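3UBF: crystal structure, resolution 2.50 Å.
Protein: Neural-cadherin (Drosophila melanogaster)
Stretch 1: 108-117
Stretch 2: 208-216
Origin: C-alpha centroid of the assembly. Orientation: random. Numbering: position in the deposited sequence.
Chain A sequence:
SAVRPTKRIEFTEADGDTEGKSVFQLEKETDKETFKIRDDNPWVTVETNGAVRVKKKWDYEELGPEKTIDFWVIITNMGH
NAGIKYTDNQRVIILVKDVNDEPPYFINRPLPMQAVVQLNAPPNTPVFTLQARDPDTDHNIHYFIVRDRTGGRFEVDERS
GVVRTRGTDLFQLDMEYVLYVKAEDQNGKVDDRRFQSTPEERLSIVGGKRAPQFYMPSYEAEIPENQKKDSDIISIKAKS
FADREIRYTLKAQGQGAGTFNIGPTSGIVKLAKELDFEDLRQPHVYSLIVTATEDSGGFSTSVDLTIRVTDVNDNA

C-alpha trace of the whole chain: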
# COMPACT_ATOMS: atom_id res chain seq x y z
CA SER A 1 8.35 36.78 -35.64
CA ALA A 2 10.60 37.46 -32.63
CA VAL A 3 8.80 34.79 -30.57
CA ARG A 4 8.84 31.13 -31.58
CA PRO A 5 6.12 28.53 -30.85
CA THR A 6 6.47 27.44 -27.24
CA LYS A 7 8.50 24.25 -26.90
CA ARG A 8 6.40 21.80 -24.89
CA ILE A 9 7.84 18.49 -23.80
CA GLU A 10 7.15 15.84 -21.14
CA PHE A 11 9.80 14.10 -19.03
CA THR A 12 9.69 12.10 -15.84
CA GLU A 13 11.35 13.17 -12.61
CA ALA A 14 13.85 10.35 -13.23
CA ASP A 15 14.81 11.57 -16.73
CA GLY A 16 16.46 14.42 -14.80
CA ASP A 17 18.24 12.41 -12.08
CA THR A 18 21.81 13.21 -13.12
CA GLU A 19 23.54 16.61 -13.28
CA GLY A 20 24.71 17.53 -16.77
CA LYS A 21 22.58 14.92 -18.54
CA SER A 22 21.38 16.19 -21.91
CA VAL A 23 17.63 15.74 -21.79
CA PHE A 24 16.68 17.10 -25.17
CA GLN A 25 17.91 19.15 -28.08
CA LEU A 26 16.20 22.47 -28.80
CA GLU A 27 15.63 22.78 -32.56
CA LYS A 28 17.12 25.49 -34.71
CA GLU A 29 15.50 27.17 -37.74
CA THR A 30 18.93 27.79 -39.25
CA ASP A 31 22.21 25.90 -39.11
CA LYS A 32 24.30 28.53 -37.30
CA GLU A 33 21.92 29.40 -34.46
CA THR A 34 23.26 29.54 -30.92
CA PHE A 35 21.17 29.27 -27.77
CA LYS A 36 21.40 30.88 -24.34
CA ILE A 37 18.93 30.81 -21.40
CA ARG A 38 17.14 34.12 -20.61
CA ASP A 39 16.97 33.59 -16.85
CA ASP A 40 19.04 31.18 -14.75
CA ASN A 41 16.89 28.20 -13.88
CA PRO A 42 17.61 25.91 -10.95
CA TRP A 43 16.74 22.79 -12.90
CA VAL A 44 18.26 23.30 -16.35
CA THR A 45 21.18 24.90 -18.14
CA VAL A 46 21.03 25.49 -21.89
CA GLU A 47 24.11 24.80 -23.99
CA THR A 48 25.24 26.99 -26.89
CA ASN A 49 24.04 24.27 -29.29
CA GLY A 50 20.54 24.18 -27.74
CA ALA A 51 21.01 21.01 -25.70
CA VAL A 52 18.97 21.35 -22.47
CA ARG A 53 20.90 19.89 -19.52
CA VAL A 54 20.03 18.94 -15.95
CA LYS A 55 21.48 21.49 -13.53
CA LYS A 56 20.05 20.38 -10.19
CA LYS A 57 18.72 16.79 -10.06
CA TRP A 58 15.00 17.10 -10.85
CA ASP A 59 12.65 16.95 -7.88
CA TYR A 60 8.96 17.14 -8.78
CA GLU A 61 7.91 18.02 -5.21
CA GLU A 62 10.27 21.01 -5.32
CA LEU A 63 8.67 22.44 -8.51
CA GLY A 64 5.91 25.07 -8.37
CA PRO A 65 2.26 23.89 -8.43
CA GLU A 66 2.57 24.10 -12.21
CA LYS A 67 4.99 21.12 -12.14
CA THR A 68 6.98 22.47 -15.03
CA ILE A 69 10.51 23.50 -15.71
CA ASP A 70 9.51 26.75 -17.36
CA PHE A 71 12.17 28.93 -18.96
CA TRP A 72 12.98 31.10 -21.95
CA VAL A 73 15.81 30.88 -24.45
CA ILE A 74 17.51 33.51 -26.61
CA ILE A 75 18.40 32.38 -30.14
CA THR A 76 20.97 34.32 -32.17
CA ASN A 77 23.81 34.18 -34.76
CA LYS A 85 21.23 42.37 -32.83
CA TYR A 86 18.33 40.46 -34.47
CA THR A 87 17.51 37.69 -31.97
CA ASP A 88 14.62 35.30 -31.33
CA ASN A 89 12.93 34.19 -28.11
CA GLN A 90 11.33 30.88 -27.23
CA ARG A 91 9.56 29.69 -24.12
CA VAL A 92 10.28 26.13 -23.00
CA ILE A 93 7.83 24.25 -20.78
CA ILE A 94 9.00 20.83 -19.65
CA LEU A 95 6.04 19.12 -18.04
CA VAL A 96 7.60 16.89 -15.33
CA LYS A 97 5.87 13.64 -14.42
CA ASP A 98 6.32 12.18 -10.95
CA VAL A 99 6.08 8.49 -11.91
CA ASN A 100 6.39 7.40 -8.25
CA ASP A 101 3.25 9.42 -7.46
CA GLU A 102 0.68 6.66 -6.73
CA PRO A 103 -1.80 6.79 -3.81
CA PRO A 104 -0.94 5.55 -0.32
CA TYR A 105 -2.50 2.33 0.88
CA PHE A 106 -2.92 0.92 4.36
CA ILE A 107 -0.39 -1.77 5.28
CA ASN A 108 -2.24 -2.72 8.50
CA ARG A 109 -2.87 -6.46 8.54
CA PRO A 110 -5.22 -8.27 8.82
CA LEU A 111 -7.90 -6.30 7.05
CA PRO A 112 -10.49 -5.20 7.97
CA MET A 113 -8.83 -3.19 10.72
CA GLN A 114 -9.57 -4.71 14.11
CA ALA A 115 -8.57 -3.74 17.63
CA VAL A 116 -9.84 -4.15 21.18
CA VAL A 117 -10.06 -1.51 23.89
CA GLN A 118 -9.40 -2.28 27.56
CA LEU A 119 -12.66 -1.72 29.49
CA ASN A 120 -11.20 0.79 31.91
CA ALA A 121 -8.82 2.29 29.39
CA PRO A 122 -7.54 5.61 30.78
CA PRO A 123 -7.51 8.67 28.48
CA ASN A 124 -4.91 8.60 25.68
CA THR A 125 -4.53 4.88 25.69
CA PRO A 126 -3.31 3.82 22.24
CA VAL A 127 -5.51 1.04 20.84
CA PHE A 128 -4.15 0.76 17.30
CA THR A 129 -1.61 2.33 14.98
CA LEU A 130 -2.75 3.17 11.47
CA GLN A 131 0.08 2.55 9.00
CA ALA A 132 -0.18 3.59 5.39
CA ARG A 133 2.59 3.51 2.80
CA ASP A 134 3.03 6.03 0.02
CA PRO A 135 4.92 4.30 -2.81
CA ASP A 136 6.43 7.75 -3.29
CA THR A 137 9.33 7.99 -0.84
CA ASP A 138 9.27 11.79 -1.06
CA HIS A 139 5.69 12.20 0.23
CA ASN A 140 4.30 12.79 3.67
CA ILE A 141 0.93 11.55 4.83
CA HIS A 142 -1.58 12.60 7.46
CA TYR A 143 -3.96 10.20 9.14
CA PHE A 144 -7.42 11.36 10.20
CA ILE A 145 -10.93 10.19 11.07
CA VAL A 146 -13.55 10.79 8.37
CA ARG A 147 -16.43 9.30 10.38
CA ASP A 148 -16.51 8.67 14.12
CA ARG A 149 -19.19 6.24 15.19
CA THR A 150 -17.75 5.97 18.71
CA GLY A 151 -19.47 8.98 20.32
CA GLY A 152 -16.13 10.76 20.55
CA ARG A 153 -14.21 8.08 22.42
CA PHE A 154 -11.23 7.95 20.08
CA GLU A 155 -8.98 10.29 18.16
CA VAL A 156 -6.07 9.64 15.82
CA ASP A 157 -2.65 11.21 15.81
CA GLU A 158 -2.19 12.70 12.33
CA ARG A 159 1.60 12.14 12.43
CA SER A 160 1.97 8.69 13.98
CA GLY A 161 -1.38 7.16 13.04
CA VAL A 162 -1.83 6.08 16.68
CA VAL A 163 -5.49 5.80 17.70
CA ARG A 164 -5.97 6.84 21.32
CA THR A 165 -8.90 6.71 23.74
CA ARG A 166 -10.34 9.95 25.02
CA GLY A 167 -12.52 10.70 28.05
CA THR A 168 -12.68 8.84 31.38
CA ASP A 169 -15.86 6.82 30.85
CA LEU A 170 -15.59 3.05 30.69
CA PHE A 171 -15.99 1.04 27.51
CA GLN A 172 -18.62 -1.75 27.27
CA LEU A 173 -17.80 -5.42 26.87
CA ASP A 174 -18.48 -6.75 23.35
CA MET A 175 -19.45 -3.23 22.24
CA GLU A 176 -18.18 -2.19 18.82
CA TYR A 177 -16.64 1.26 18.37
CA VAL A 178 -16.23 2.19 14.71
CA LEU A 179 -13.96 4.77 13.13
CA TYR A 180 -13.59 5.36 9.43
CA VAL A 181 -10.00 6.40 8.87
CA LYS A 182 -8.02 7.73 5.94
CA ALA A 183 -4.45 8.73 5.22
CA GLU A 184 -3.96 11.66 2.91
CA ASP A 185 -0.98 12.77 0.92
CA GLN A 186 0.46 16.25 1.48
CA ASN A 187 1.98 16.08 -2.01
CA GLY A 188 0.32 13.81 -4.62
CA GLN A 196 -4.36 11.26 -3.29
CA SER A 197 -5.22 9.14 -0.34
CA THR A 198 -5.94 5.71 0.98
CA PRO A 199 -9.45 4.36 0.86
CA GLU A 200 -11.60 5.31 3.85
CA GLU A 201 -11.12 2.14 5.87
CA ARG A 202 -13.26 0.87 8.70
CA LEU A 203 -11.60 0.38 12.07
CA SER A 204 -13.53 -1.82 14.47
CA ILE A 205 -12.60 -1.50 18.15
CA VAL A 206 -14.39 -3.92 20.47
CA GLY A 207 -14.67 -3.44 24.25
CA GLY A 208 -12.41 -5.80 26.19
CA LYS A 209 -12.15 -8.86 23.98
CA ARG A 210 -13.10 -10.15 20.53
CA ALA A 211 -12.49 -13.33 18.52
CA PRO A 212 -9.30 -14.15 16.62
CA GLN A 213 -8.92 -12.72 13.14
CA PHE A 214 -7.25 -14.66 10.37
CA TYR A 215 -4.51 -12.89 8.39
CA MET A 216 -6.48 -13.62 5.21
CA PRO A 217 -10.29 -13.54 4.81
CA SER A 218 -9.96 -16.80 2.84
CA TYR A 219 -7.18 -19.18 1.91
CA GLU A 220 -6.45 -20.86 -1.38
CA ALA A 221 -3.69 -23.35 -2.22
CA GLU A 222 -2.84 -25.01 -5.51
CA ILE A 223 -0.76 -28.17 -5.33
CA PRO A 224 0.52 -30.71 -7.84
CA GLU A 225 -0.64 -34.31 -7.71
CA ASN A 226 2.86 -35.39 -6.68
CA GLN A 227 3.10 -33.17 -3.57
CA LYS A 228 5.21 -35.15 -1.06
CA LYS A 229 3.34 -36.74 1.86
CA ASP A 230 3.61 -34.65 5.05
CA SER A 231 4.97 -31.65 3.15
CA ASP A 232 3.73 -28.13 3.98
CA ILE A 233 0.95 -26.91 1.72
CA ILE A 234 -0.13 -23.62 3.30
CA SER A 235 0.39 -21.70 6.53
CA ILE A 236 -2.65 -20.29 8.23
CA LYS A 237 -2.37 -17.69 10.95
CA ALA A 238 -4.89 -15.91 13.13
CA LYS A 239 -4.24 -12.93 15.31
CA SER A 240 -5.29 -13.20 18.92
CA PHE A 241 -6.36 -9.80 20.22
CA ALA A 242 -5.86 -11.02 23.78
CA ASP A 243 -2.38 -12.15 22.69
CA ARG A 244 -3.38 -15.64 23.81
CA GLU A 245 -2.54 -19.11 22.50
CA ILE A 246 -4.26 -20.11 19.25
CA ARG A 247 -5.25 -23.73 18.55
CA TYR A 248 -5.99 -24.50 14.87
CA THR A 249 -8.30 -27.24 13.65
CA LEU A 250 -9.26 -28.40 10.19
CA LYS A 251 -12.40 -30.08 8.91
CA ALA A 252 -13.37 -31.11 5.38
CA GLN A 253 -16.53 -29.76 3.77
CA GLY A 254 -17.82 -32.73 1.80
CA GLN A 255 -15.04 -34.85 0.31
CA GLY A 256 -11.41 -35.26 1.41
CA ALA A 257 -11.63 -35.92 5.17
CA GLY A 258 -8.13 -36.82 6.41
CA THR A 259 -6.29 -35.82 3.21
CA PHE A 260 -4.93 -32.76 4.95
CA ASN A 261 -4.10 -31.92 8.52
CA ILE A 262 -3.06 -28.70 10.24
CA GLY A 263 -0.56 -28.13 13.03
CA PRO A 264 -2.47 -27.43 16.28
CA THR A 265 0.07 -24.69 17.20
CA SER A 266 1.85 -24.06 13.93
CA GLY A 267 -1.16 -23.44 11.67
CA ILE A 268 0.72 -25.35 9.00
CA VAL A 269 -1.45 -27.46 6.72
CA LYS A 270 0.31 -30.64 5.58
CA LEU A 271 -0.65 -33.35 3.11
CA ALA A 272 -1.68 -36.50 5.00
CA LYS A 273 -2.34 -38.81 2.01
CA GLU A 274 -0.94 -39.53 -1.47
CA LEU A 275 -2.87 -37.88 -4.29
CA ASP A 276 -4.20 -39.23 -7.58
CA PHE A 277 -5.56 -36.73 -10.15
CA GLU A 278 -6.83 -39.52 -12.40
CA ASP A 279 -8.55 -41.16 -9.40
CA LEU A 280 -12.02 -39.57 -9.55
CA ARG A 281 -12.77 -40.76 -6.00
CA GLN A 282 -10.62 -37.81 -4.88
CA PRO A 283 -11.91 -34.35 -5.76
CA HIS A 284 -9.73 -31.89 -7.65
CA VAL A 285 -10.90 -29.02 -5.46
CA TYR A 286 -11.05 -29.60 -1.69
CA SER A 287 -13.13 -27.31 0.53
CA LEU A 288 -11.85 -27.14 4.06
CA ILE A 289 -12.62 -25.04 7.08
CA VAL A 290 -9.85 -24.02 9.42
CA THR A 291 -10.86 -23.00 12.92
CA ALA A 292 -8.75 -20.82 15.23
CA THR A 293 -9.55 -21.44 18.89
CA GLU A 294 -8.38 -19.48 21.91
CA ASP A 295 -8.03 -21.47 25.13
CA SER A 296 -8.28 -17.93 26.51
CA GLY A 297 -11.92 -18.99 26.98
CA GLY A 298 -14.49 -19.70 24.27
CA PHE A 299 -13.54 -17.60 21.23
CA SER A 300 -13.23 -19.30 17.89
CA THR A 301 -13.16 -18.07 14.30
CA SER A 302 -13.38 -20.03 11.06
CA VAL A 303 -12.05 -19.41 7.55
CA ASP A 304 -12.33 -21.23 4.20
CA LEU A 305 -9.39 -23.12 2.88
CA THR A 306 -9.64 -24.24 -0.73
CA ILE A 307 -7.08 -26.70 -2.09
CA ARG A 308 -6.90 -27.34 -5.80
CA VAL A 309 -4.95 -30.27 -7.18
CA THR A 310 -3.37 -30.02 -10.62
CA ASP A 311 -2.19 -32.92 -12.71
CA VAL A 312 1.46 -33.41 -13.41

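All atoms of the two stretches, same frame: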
# COMPACT_ATOMS: atom_id res chain seq x y z
N ASN A 108 -1.63 -1.96 7.38
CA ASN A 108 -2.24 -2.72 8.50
C ASN A 108 -2.75 -4.08 8.06
O ASN A 108 -3.50 -4.19 7.08
CB ASN A 108 -3.37 -1.94 9.14
CG ASN A 108 -2.89 -0.68 9.81
OD1 ASN A 108 -2.93 0.40 9.21
ND2 ASN A 108 -2.41 -0.80 11.04
N ARG A 109 -2.32 -5.13 8.76
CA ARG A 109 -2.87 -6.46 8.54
C ARG A 109 -3.23 -7.10 9.88
O ARG A 109 -2.57 -6.83 10.88
CB ARG A 109 -1.92 -7.32 7.69
CG ARG A 109 -1.73 -6.86 6.22
CD ARG A 109 -3.03 -6.91 5.40
NE ARG A 109 -2.85 -6.53 3.99
CZ ARG A 109 -2.89 -5.27 3.54
NH1 ARG A 109 -3.12 -4.26 4.36
NH2 ARG A 109 -2.71 -5.00 2.27
N PRO A 110 -4.30 -7.93 9.91
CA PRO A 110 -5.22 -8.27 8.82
C PRO A 110 -6.16 -7.13 8.52
O PRO A 110 -6.28 -6.20 9.33
CB PRO A 110 -6.04 -9.43 9.41
CG PRO A 110 -5.28 -9.88 10.62
CD PRO A 110 -4.64 -8.66 11.14
N LEU A 111 -6.79 -7.18 7.36
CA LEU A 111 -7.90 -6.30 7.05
C LEU A 111 -9.16 -7.15 7.05
O LEU A 111 -9.10 -8.33 6.68
CB LEU A 111 -7.70 -5.61 5.69
CG LEU A 111 -6.58 -4.56 5.66
CD1 LEU A 111 -6.39 -4.04 4.25
CD2 LEU A 111 -6.81 -3.41 6.63
N PRO A 112 -10.30 -6.58 7.49
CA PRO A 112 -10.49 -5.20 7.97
C PRO A 112 -9.79 -4.93 9.29
O PRO A 112 -9.53 -5.85 10.08
CB PRO A 112 -12.01 -5.10 8.15
CG PRO A 112 -12.59 -6.21 7.35
CD PRO A 112 -11.58 -7.31 7.43
N MET A 113 -9.50 -3.66 9.52
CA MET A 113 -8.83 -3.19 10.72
C MET A 113 -9.61 -3.54 11.98
O MET A 113 -10.77 -3.16 12.14
CB MET A 113 -8.63 -1.69 10.63
CG MET A 113 -7.51 -1.27 9.69
SD MET A 113 -7.52 0.51 9.41
CE MET A 113 -6.25 0.60 8.15
N GLN A 114 -8.95 -4.28 12.87
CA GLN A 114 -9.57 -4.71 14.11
C GLN A 114 -8.66 -4.47 15.31
O GLN A 114 -7.46 -4.72 15.25
CB GLN A 114 -10.00 -6.18 14.02
CG GLN A 114 -11.19 -6.37 13.11
CD GLN A 114 -11.73 -7.77 13.06
OE1 GLN A 114 -12.70 -8.02 12.34
NE2 GLN A 114 -11.13 -8.71 13.79
N ALA A 115 -9.25 -3.96 16.38
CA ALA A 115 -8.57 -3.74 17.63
C ALA A 115 -9.55 -4.08 18.76
O ALA A 115 -10.74 -4.30 18.53
CB ALA A 115 -8.15 -2.30 17.75
N VAL A 116 -9.02 -4.12 19.97
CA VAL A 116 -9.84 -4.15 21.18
C VAL A 116 -9.46 -2.95 22.04
O VAL A 116 -8.35 -2.43 21.95
CB VAL A 116 -9.64 -5.44 21.98
CG1 VAL A 116 -10.29 -6.61 21.26
CG2 VAL A 116 -8.14 -5.69 22.24
N VAL A 117 -10.39 -2.52 22.89
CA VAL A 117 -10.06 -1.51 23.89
C VAL A 117 -10.33 -2.04 25.29
O VAL A 117 -11.44 -2.49 25.60
CB VAL A 117 -10.80 -0.18 23.65
CG1 VAL A 117 -12.32 -0.38 23.66
CG2 VAL A 117 -10.39 0.85 24.69
N GLY A 208 -12.95 -4.72 25.37
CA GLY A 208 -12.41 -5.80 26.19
C GLY A 208 -11.78 -6.94 25.41
O GLY A 208 -10.56 -7.13 25.43
N LYS A 209 -12.62 -7.70 24.72
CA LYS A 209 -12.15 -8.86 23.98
C LYS A 209 -13.00 -9.09 22.74
O LYS A 209 -14.16 -8.65 22.68
CB LYS A 209 -12.13 -10.12 24.88
CG LYS A 209 -13.50 -10.49 25.47
CD LYS A 209 -13.40 -11.60 26.50
CE LYS A 209 -14.78 -12.01 26.98
NZ LYS A 209 -14.77 -13.31 27.71
N ARG A 210 -12.42 -9.77 21.76
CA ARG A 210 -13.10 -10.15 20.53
C ARG A 210 -12.40 -11.40 20.01
O ARG A 210 -11.33 -11.75 20.49
CB ARG A 210 -13.03 -9.03 19.49
CG ARG A 210 -11.64 -8.86 18.86
CD ARG A 210 -11.52 -7.62 17.97
NE ARG A 210 -12.50 -7.64 16.90
CZ ARG A 210 -13.00 -6.56 16.30
NH1 ARG A 210 -13.91 -6.70 15.33
NH2 ARG A 210 -12.58 -5.35 16.67
N ALA A 211 -12.99 -12.05 19.01
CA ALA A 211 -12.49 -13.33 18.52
C ALA A 211 -11.28 -13.15 17.62
O ALA A 211 -11.08 -12.07 17.08
CB ALA A 211 -13.60 -14.07 17.80
N PRO A 212 -10.49 -14.22 17.45
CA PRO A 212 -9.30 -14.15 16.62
C PRO A 212 -9.67 -13.75 15.21
O PRO A 212 -10.80 -14.03 14.77
CB PRO A 212 -8.80 -15.61 16.58
CG PRO A 212 -9.44 -16.28 17.71
CD PRO A 212 -10.75 -15.60 17.89
N GLN A 213 -8.75 -13.07 14.53
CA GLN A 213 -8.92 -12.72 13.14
C GLN A 213 -7.80 -13.36 12.33
O GLN A 213 -6.61 -13.24 12.67
CB GLN A 213 -8.90 -11.21 12.95
CG GLN A 213 -9.16 -10.75 11.52
CD GLN A 213 -9.10 -9.24 11.40
OE1 GLN A 213 -8.52 -8.56 12.24
NE2 GLN A 213 -9.70 -8.71 10.35
N PHE A 214 -8.20 -14.04 11.26
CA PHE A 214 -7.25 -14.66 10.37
C PHE A 214 -6.55 -13.58 9.56
O PHE A 214 -7.13 -12.52 9.29
CB PHE A 214 -7.96 -15.67 9.47
CG PHE A 214 -8.26 -16.97 10.14
CD1 PHE A 214 -9.54 -17.26 10.59
CD2 PHE A 214 -7.25 -17.92 10.34
CE1 PHE A 214 -9.83 -18.48 11.22
CE2 PHE A 214 -7.53 -19.15 10.98
CZ PHE A 214 -8.82 -19.43 11.42
N TYR A 215 -5.30 -13.84 9.18
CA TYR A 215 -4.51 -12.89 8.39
C TYR A 215 -4.95 -12.79 6.93
O TYR A 215 -4.55 -11.87 6.22
CB TYR A 215 -3.01 -13.16 8.53
CG TYR A 215 -2.44 -12.43 9.72
CD1 TYR A 215 -2.34 -13.05 10.97
CD2 TYR A 215 -2.04 -11.09 9.62
CE1 TYR A 215 -1.85 -12.38 12.06
CE2 TYR A 215 -1.55 -10.41 10.71
CZ TYR A 215 -1.46 -11.06 11.93
OH TYR A 215 -0.97 -10.38 13.04
N MET A 216 -5.78 -13.73 6.49
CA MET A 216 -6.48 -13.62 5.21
C MET A 216 -7.97 -13.95 5.41
O MET A 216 -8.30 -14.84 6.21
CB MET A 216 -5.90 -14.59 4.18
CG MET A 216 -4.40 -14.69 4.19
SD MET A 216 -3.69 -14.10 2.68
CE MET A 216 -4.61 -15.07 1.48
O HOH W 1 -7.31 -6.39 12.08
O HOH W 2 -6.33 -9.49 5.74

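How do the two backbones run relative to each other? They pass in opposite directions: the CA atoms of Pro-110 and Tyr-215 lie 4.7 Å apart at one end, those of Val-117 and Gly-208 5.4 Å apart at the other. Between these ends side chains and water do most of the bridging.

What holds the Pro-110 end? A cis peptide bond precedes Pro-110, whose ring lies over one face of Tyr-215, with CG 3.8 Å from the aromatic centroid, a CH-pi contact. Nearby, water 2 accepts from Leu-111 N (2.9 Å) and donates to Tyr-215 O (3.0 Å), joining the backbones.

How does Gln-213 engage the middle? Its extended side chain reaches across so that NE2 donates to Pro-112 O at 2.9 Å, almost linearly. Its OE1 lies 2.5 Å from water 1, which accepts a weak hydrogen bond from Gln-114 N (2.8 Å).

What does Arg-210 add towards the far end? Gln-114 CD lies over one face of its guanidinium, 3.3 Å from Arg-210 NH1, while Arg-210 NH2 donates to Ala-115 O (2.8 Å) near the guanidinium plane. The aliphatic part is used too: Val-116 CG1 packs 3.6 Å from Arg-210 CG. Finally, Gly-208 N donates to Val-117 O at 2.7 Å, a direct backbone hydrogen bond.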